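Local coordinates for protein sialidase B (Streptococcus pneumoniae serotype 4, PDB 4XHX) that catalyses the hydrolysis of alpha-(2->3)-, alpha-(2->6)- and alpha-(2->8)-glycosidic linkages of terminal sialic acids in oligosaccharides, glycoproteins and glycolipids, at residues E631-W636 / S644-Y649; F206-L211 / Y613-I618; D224-G229 / F287-I292. The protein carries 1 engineered substitution. All coordinates share one frame; numbering follows the deposited sequence.

Contact 1: residues E631-W636 / S644-Y649; sequences EKYDSW and SNVVQY. With JKK (2-[(3-chlorobenzyl)amino]ethanesulfonic acid), chain B.
The carbonyl O of Val-646 receives the backbone N-H of Lys-632, with 2.8 Å between O and N and 154° at the hydrogen. CB of Lys-632 presses on the same Val-646 O at 3.2 Å. Beside this bond the side chains of Val-646 and Tyr-633 cross at about a right angle, and CG2 of Val-646, set between its own backbone N and carbonyl carbon (chi1 -75° for CG1), reaches the ring obliquely, 3.4 Å from CD1 of Tyr-633. One face of that ring also carries the backbone N of Ser-635. Glu-631 and Val-647 form an antiparallel, non-hydrogen-bonded pair in a three-stranded sheet, the last blade of the six-bladed sialidase propeller; an inverse gamma turn centred on Lys-632 then bends the chain away. CG of Glu-631 rests on CG2 of Val-647 at 4.0 Å. The carboxylate beyond takes Ser-635 OG on the syn side of OE1 (2.9 Å), while OE2 forms a salt bridge with Arg-207, a probable substrate-binding residue. Lys-632 runs its CD past Gln-648 OE1 at 3.5 Å; NZ pairs with Asp-607, and Gln-648 OE1 is held by Trp-96. Asp-634 OD1 accepts from Trp-636 N in an Asx turn. The indole of Trp-636 meets the bound sulfonate JKK, its edge facing OAA in plane, with CZ3 3.7 Å from that oxygen.

Contact 2: residues F206-L211 / Y613-I618; sequences FRIPTL and YAYSAI. With JKK (2-[(3-chlorobenzyl)amino]ethanesulfonic acid), chain B.
Arg-207 and Tyr-615 meet with guanidinium and ring planes almost perpendicular (88°). The guanidinium comes edge-first over one face of the phenol: its NH2 stands 3.2 Å above the plane of the Tyr-615 ring, toward the rim, and CZ of Arg-207 is 4.7 Å from the ring centroid, a cation-pi pair. A bend at chi3 (62°) turns the Arg-207 head, whose NH2, together with NH1, also donates to sulfonate oxygen OAC of JKK, at 3.0 and 3.1 Å. NE is salt-bridged to Glu-631. Ile-208 lies alongside the tyrosine, pointing the same way, its CD1 3.6 Å from CD2 of Tyr-615. By similarity Arg-207 binds substrate and Tyr-615 is the nucleophile; its OH is hydrogen-bonded to Glu-503. The two segments belong to the first and last blades of the beta-propeller; their touching parts, 207-211 and 615-618, run 14° from parallel, without a direct hydrogen bond. A water bridges the backbones instead, donating to Pro-209 O and Ser-616 O. The methyl of Ala-617 packs against segment 206-211, its CB 3.4 Å from Leu-211 N and 3.8 Å from Leu-211 CG, while Pro-209 packs more loosely on Tyr-615 and Ala-617.

Contact 3: residues D224-G229 / F287-I292; sequences DARYGG and FIDSSI. With JKK (2-[(3-chlorobenzyl)amino]ethanesulfonic acid), chain B.
Asp-224 and Arg-226 reach from one strand to Ile-288 and Asp-289 on another, just behind the chlorobenzyl ring of JKK. Ile-288 lies between the charged pair and the ligand: its CD1 approaches Arg-226 NH2 obliquely at 3.4 Å, its CG1 is 3.4 Å from Asp-224 OD2, and its CG2 touches ring carbon CAF of JKK at 3.7 Å. With CG1 anti to the backbone N (chi1 177°), the longer branch of Ile-288 goes to the ion pair. Asp-289 brings OD2 to 3.3 Å from JKK CAG. Its own backbone N donates to OD1 of Asp-224 on the syn lone pair, 3.0 Å from N to O. Behind these, Arg-226 grips Asp-224 side-on: NE (2.8 Å) and NH2 (2.7 Å) both go to OD2, which lies nearly in the guanidinium plane. NE is received on the anti lone pair of OD2, whereas NH2 comes from above the carboxylate plane. Arg-226 NH1 turns to Asp-232, by similarity the proton acceptor, and to Thr-230 O. The strands come from the first and second propeller blades and run 152° apart, with axes 7.4 Å from each other, so side chains rather than backbone pairing join them. The Asp-224 carboxylate thus has three N-H donors; this probably favours its ionised form, though the nearby Asp-289 carboxylate would work against it, and fixes Arg-226, which can in turn position Asp-232.

In the fold
All three contacts are buried near the centre of the chain, and each touches JKK. Contacts 1 and 2 share the last blade, contacts 2 and 3 the first; contact 3 adds the second blade. Contact 1 combines one backbone hydrogen bond at the end of a strand pair with Val-646 packing on Tyr-633, whereas the other two cross between blades, contact 2 by cation-pi and apolar packing with a water bridge, contact 3 by a carboxylate-to-backbone bond backed by an ion pair. The Glu-631 to Arg-207 salt bridge joins contacts 1 and 2; a probable Arg-207 O to Asp-224 N hydrogen bond, then Ile-208 packing on Arg-226, joins contacts 2 and 3. Contacts 1 and 3 do not touch.

Contact 1: residues E631-W636 / S644-Y649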
# COMPACT_ATOMS: atom_id res chain seq x y z
N GLU A 631 -1.00 -2.14 4.86
CA GLU A 631 -1.12 -0.68 4.78
C GLU A 631 -1.46 -0.09 6.15
O GLU A 631 -2.59 -0.18 6.61
CB GLU A 631 -2.20 -0.31 3.77
CG GLU A 631 -1.91 -0.76 2.35
CD GLU A 631 -3.08 -0.56 1.39
OE1 GLU A 631 -4.19 -0.18 1.83
OE2 GLU A 631 -2.87 -0.80 0.17
N LYS A 632 -0.47 0.50 6.82
CA LYS A 632 -0.73 1.09 8.13
C LYS A 632 -1.22 2.54 7.97
O LYS A 632 -0.55 3.48 8.40
CB LYS A 632 0.51 1.03 9.02
CG LYS A 632 0.18 1.23 10.50
CD LYS A 632 1.42 1.57 11.33
CE LYS A 632 1.04 1.83 12.78
NZ LYS A 632 0.45 0.62 13.40
N TYR A 633 -2.37 2.70 7.32
CA TYR A 633 -3.01 3.99 7.18
C TYR A 633 -4.38 3.75 6.57
O TYR A 633 -4.66 2.64 6.12
CB TYR A 633 -2.18 4.94 6.30
CG TYR A 633 -2.33 4.73 4.80
CD1 TYR A 633 -1.83 3.58 4.18
CD2 TYR A 633 -2.95 5.69 4.02
CE1 TYR A 633 -1.97 3.41 2.79
CE2 TYR A 633 -3.09 5.52 2.65
CZ TYR A 633 -2.60 4.40 2.04
OH TYR A 633 -2.76 4.28 0.68
N ASP A 634 -5.23 4.75 6.59
CA ASP A 634 -6.55 4.63 5.97
C ASP A 634 -6.45 4.93 4.47
O ASP A 634 -6.50 6.09 4.05
CB ASP A 634 -7.58 5.54 6.65
CG ASP A 634 -9.02 5.24 6.23
OD1 ASP A 634 -9.25 4.91 5.05
OD2 ASP A 634 -9.94 5.34 7.08
N SER A 635 -6.33 3.87 3.66
CA SER A 635 -6.15 4.01 2.22
C SER A 635 -7.45 4.35 1.47
O SER A 635 -7.50 4.28 0.24
CB SER A 635 -5.52 2.74 1.63
OG SER A 635 -6.41 1.64 1.73
N TRP A 636 -8.50 4.69 2.22
CA TRP A 636 -9.76 5.18 1.64
C TRP A 636 -9.88 6.67 1.88
O TRP A 636 -10.34 7.41 1.01
CB TRP A 636 -10.97 4.48 2.26
CG TRP A 636 -12.28 4.83 1.59
CD1 TRP A 636 -13.17 5.82 1.96
CD2 TRP A 636 -12.85 4.20 0.43
NE1 TRP A 636 -14.25 5.83 1.10
CE2 TRP A 636 -14.09 4.84 0.16
CE3 TRP A 636 -12.45 3.14 -0.41
CZ2 TRP A 636 -14.91 4.48 -0.91
CZ3 TRP A 636 -13.28 2.78 -1.48
CH2 TRP A 636 -14.50 3.44 -1.71
N SER A 644 4.20 8.33 2.43
CA SER A 644 5.30 7.39 2.17
C SER A 644 5.58 6.45 3.34
O SER A 644 5.44 6.84 4.50
CB SER A 644 6.58 8.14 1.81
OG SER A 644 6.44 8.69 0.51
N ASN A 645 5.99 5.23 3.01
CA ASN A 645 6.48 4.28 4.00
C ASN A 645 5.44 3.95 5.06
O ASN A 645 5.72 3.93 6.25
CB ASN A 645 7.77 4.79 4.65
CG ASN A 645 8.93 4.87 3.66
OD1 ASN A 645 8.81 4.43 2.51
ND2 ASN A 645 10.05 5.40 4.10
N VAL A 646 4.22 3.70 4.60
CA VAL A 646 3.14 3.30 5.50
C VAL A 646 2.79 1.82 5.35
O VAL A 646 2.12 1.26 6.21
CB VAL A 646 1.85 4.17 5.33
CG1 VAL A 646 2.04 5.56 5.95
CG2 VAL A 646 1.46 4.28 3.85
N VAL A 647 3.20 1.20 4.25
CA VAL A 647 3.09 -0.25 4.13
C VAL A 647 4.25 -0.85 4.90
O VAL A 647 5.40 -0.66 4.54
CB VAL A 647 3.17 -0.74 2.67
CG1 VAL A 647 3.22 -2.26 2.63
CG2 VAL A 647 2.00 -0.21 1.86
N GLN A 648 3.93 -1.55 5.98
CA GLN A 648 4.94 -2.01 6.92
C GLN A 648 4.77 -3.49 7.22
O GLN A 648 3.67 -4.03 7.04
CB GLN A 648 4.84 -1.20 8.22
CG GLN A 648 5.10 0.28 8.01
CD GLN A 648 4.92 1.08 9.28
OE1 GLN A 648 4.60 0.53 10.33
NE2 GLN A 648 5.14 2.39 9.19
N TYR A 649 5.84 -4.11 7.70
CA TYR A 649 5.87 -5.56 7.98
C TYR A 649 6.12 -5.86 9.46
O TYR A 649 6.99 -5.24 10.09
CB TYR A 649 6.97 -6.23 7.14
CG TYR A 649 7.18 -7.71 7.44
CD1 TYR A 649 6.40 -8.68 6.82
CD2 TYR A 649 8.16 -8.13 8.33
CE1 TYR A 649 6.59 -10.05 7.08
CE2 TYR A 649 8.35 -9.51 8.61
CZ TYR A 649 7.56 -10.45 7.98
OH TYR A 649 7.73 -11.80 8.25
CAE JKK B . -8.19 -2.65 -10.58
CAF JKK B . -8.05 -1.39 -11.26
CAG JKK B . -8.83 -2.68 -9.32
CAH JKK B . -9.16 -0.24 -9.43
CAI JKK B . -9.78 -0.74 -5.11
CAJ JKK B . -8.93 -0.08 -4.05
CAK JKK B . -9.98 -1.50 -7.39
CAM JKK B . -8.53 -0.21 -10.69
CAN JKK B . -9.32 -1.49 -8.75
NAL JKK B . -9.12 -0.93 -6.37
OAA JKK B . -10.86 0.00 -2.12
OAB JKK B . -10.36 2.05 -3.37
OAC JKK B . -8.81 1.28 -1.72
SAO JKK B . -9.77 0.86 -2.74
CL JKK B . -8.35 1.31 -11.53

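Contact 2: residues F206-L211 / Y613-I618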
# COMPACT_ATOMS: atom_id res chain seq x y z
N PHE A 206 3.51 3.00 -2.15
CA PHE A 206 3.21 1.59 -2.34
C PHE A 206 1.83 1.26 -1.79
O PHE A 206 1.37 1.85 -0.80
CB PHE A 206 4.26 0.70 -1.65
CG PHE A 206 5.66 0.97 -2.11
CD1 PHE A 206 6.18 0.30 -3.21
CD2 PHE A 206 6.45 1.90 -1.45
CE1 PHE A 206 7.48 0.55 -3.65
CE2 PHE A 206 7.75 2.17 -1.89
CZ PHE A 206 8.26 1.48 -2.98
N ARG A 207 1.15 0.33 -2.46
CA ARG A 207 -0.11 -0.20 -1.97
C ARG A 207 -0.25 -1.65 -2.39
O ARG A 207 0.53 -2.13 -3.22
CB ARG A 207 -1.30 0.60 -2.52
CG ARG A 207 -1.63 1.87 -1.75
CD ARG A 207 -3.13 2.21 -1.92
NE ARG A 207 -4.00 1.16 -1.39
CZ ARG A 207 -5.33 1.16 -1.54
NH1 ARG A 207 -5.92 2.15 -2.20
NH2 ARG A 207 -6.07 0.18 -1.03
N ILE A 208 -1.26 -2.32 -1.85
CA ILE A 208 -1.62 -3.67 -2.28
C ILE A 208 -0.50 -4.71 -2.02
O ILE A 208 -0.04 -5.36 -2.95
CB ILE A 208 -2.07 -3.69 -3.78
CG1 ILE A 208 -2.83 -2.40 -4.19
CG2 ILE A 208 -2.90 -4.90 -4.08
CD1 ILE A 208 -4.11 -2.10 -3.40
N PRO A 209 -0.07 -4.87 -0.75
CA PRO A 209 0.96 -5.86 -0.43
C PRO A 209 0.46 -7.29 -0.60
O PRO A 209 -0.74 -7.55 -0.38
CB PRO A 209 1.22 -5.62 1.06
CG PRO A 209 -0.08 -5.06 1.58
CD PRO A 209 -0.51 -4.15 0.46
N THR A 210 1.36 -8.20 -0.98
CA THR A 210 1.12 -9.64 -0.92
C THR A 210 2.26 -10.35 -0.19
O THR A 210 3.38 -9.81 -0.08
CB THR A 210 1.00 -10.24 -2.32
OG1 THR A 210 2.30 -10.35 -2.92
CG2 THR A 210 0.07 -9.37 -3.19
N LEU A 211 1.97 -11.54 0.34
CA LEU A 211 2.98 -12.40 0.95
C LEU A 211 2.63 -13.83 0.64
O LEU A 211 1.45 -14.21 0.68
CB LEU A 211 3.03 -12.25 2.48
CG LEU A 211 3.66 -11.01 3.09
CD1 LEU A 211 3.36 -10.98 4.57
CD2 LEU A 211 5.16 -10.97 2.84
N TYR A 613 -5.41 0.89 9.31
CA TYR A 613 -5.11 -0.45 8.85
C TYR A 613 -6.02 -0.71 7.68
O TYR A 613 -7.24 -0.62 7.81
CB TYR A 613 -5.40 -1.46 9.96
CG TYR A 613 -4.84 -2.85 9.71
CD1 TYR A 613 -3.56 -3.18 10.14
CD2 TYR A 613 -5.61 -3.84 9.10
CE1 TYR A 613 -3.03 -4.46 9.94
CE2 TYR A 613 -5.10 -5.13 8.90
CZ TYR A 613 -3.80 -5.42 9.33
OH TYR A 613 -3.26 -6.68 9.15
N ALA A 614 -5.44 -1.03 6.53
CA ALA A 614 -6.24 -1.24 5.34
C ALA A 614 -5.92 -2.60 4.67
O ALA A 614 -6.09 -3.65 5.30
CB ALA A 614 -6.09 -0.07 4.37
N TYR A 615 -5.48 -2.58 3.42
CA TYR A 615 -5.16 -3.84 2.74
C TYR A 615 -4.03 -4.53 3.47
O TYR A 615 -3.16 -3.87 4.04
CB TYR A 615 -4.74 -3.59 1.30
CG TYR A 615 -5.88 -3.40 0.33
CD1 TYR A 615 -6.95 -2.57 0.64
CD2 TYR A 615 -5.87 -4.00 -0.92
CE1 TYR A 615 -7.99 -2.35 -0.26
CE2 TYR A 615 -6.91 -3.80 -1.83
CZ TYR A 615 -7.97 -2.97 -1.49
OH TYR A 615 -9.01 -2.75 -2.37
N SER A 616 -4.03 -5.87 3.46
CA SER A 616 -3.04 -6.60 4.24
C SER A 616 -2.64 -7.91 3.56
O SER A 616 -3.40 -8.45 2.76
CB SER A 616 -3.58 -6.88 5.64
OG SER A 616 -4.71 -7.73 5.57
N ALA A 617 -1.45 -8.38 3.89
CA ALA A 617 -0.99 -9.70 3.46
C ALA A 617 -0.56 -10.49 4.67
O ALA A 617 0.11 -9.96 5.56
CB ALA A 617 0.17 -9.56 2.48
N ILE A 618 -0.93 -11.76 4.73
CA ILE A 618 -0.44 -12.60 5.81
C ILE A 618 0.05 -13.93 5.28
O ILE A 618 -0.52 -14.49 4.35
CB ILE A 618 -1.48 -12.86 6.92
CG1 ILE A 618 -2.77 -13.43 6.32
CG2 ILE A 618 -1.79 -11.57 7.67
CD1 ILE A 618 -3.75 -13.84 7.36
CAE JKK B . -8.19 -2.65 -10.58
CAF JKK B . -8.05 -1.39 -11.26
CAG JKK B . -8.83 -2.68 -9.32
CAH JKK B . -9.16 -0.24 -9.43
CAI JKK B . -9.78 -0.74 -5.11
CAJ JKK B . -8.93 -0.08 -4.05
CAK JKK B . -9.98 -1.50 -7.39
CAM JKK B . -8.53 -0.21 -10.69
CAN JKK B . -9.32 -1.49 -8.75
NAL JKK B . -9.12 -0.93 -6.37
OAA JKK B . -10.86 0.00 -2.12
OAB JKK B . -10.36 2.05 -3.37
OAC JKK B . -8.81 1.28 -1.72
SAO JKK B . -9.77 0.86 -2.74
CL JKK B . -8.35 1.31 -11.53
O HOH W 1 -2.67 -9.60 0.35

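Contact 3: residues D224-G229 / F287-I292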
# COMPACT_ATOMS: atom_id res chain seq x y z
N ASP A 224 2.09 -3.16 -5.39
CA ASP A 224 2.00 -2.07 -6.36
C ASP A 224 3.10 -1.06 -6.04
O ASP A 224 3.07 -0.44 -4.98
CB ASP A 224 0.66 -1.31 -6.19
CG ASP A 224 -0.51 -1.99 -6.89
OD1 ASP A 224 -0.53 -3.24 -7.06
OD2 ASP A 224 -1.45 -1.26 -7.26
N ALA A 225 4.06 -0.87 -6.95
CA ALA A 225 4.96 0.28 -6.85
C ALA A 225 4.29 1.47 -7.54
O ALA A 225 4.23 1.53 -8.76
CB ALA A 225 6.30 -0.03 -7.49
N ARG A 226 3.75 2.41 -6.75
CA ARG A 226 2.92 3.46 -7.33
C ARG A 226 3.64 4.82 -7.38
O ARG A 226 4.05 5.36 -6.36
CB ARG A 226 1.58 3.57 -6.58
CG ARG A 226 0.80 2.27 -6.49
CD ARG A 226 -0.62 2.50 -6.00
NE ARG A 226 -1.47 1.33 -6.21
CZ ARG A 226 -2.79 1.30 -6.01
NH1 ARG A 226 -3.44 2.40 -5.61
NH2 ARG A 226 -3.46 0.18 -6.23
N TYR A 227 3.78 5.35 -8.58
CA TYR A 227 4.59 6.54 -8.80
C TYR A 227 3.79 7.84 -8.68
O TYR A 227 4.27 8.82 -8.10
CB TYR A 227 5.33 6.44 -10.15
CG TYR A 227 6.26 5.25 -10.18
CD1 TYR A 227 5.77 3.96 -10.40
CD2 TYR A 227 7.62 5.40 -9.94
CE1 TYR A 227 6.60 2.87 -10.39
CE2 TYR A 227 8.48 4.30 -9.96
CZ TYR A 227 7.96 3.04 -10.17
OH TYR A 227 8.77 1.94 -10.18
N GLY A 228 2.57 7.84 -9.22
CA GLY A 228 1.75 9.04 -9.21
C GLY A 228 0.90 9.16 -7.96
O GLY A 228 -0.32 9.17 -8.04
N GLY A 229 1.55 9.26 -6.80
CA GLY A 229 0.82 9.27 -5.55
C GLY A 229 0.24 7.89 -5.29
O GLY A 229 0.64 6.92 -5.93
N PHE A 287 0.17 -1.37 -14.18
CA PHE A 287 -0.33 -2.62 -13.60
C PHE A 287 -0.94 -2.29 -12.24
O PHE A 287 -0.66 -1.24 -11.67
CB PHE A 287 0.81 -3.63 -13.42
CG PHE A 287 1.55 -3.93 -14.68
CD1 PHE A 287 2.62 -3.14 -15.08
CD2 PHE A 287 1.17 -5.00 -15.48
CE1 PHE A 287 3.30 -3.41 -16.24
CE2 PHE A 287 1.84 -5.28 -16.65
CZ PHE A 287 2.91 -4.48 -17.03
N ILE A 288 -1.78 -3.18 -11.72
CA ILE A 288 -2.39 -2.93 -10.43
C ILE A 288 -2.96 -4.24 -9.91
O ILE A 288 -3.44 -5.06 -10.70
CB ILE A 288 -3.49 -1.82 -10.53
CG1 ILE A 288 -4.20 -1.60 -9.20
CG2 ILE A 288 -4.48 -2.14 -11.64
CD1 ILE A 288 -5.12 -0.35 -9.20
N ASP A 289 -2.87 -4.44 -8.60
CA ASP A 289 -3.40 -5.64 -7.94
C ASP A 289 -2.71 -6.93 -8.39
O ASP A 289 -3.08 -7.53 -9.39
CB ASP A 289 -4.92 -5.76 -8.11
CG ASP A 289 -5.69 -4.68 -7.36
OD1 ASP A 289 -5.07 -3.88 -6.61
OD2 ASP A 289 -6.92 -4.62 -7.53
N SER A 290 -1.73 -7.37 -7.61
CA SER A 290 -1.01 -8.59 -7.95
C SER A 290 -1.37 -9.71 -6.98
O SER A 290 -1.79 -9.47 -5.86
CB SER A 290 0.51 -8.34 -7.93
OG SER A 290 0.92 -7.92 -6.65
N SER A 291 -1.18 -10.95 -7.44
CA SER A 291 -1.44 -12.14 -6.64
C SER A 291 -0.40 -13.21 -6.98
O SER A 291 0.05 -13.32 -8.12
CB SER A 291 -2.84 -12.65 -6.94
OG SER A 291 -3.21 -13.65 -6.02
N ILE A 292 -0.03 -14.03 -5.99
CA ILE A 292 1.05 -15.01 -6.14
C ILE A 292 0.59 -16.43 -5.79
O ILE A 292 -0.24 -16.62 -4.90
CB ILE A 292 2.25 -14.68 -5.22
CG1 ILE A 292 2.85 -13.32 -5.56
CG2 ILE A 292 3.36 -15.76 -5.32
CD1 ILE A 292 4.00 -12.96 -4.65
CAE JKK B . -8.19 -2.65 -10.58
CAF JKK B . -8.05 -1.39 -11.26
CAG JKK B . -8.83 -2.68 -9.32
CAH JKK B . -9.16 -0.24 -9.43
CAI JKK B . -9.78 -0.74 -5.11
CAJ JKK B . -8.93 -0.08 -4.05
CAK JKK B . -9.98 -1.50 -7.39
CAM JKK B . -8.53 -0.21 -10.69
CAN JKK B . -9.32 -1.49 -8.75
NAL JKK B . -9.12 -0.93 -6.37
OAA JKK B . -10.86 0.00 -2.12
OAB JKK B . -10.36 2.05 -3.37
OAC JKK B . -8.81 1.28 -1.72
SAO JKK B . -9.77 0.86 -2.74
CL JKK B . -8.35 1.31 -11.53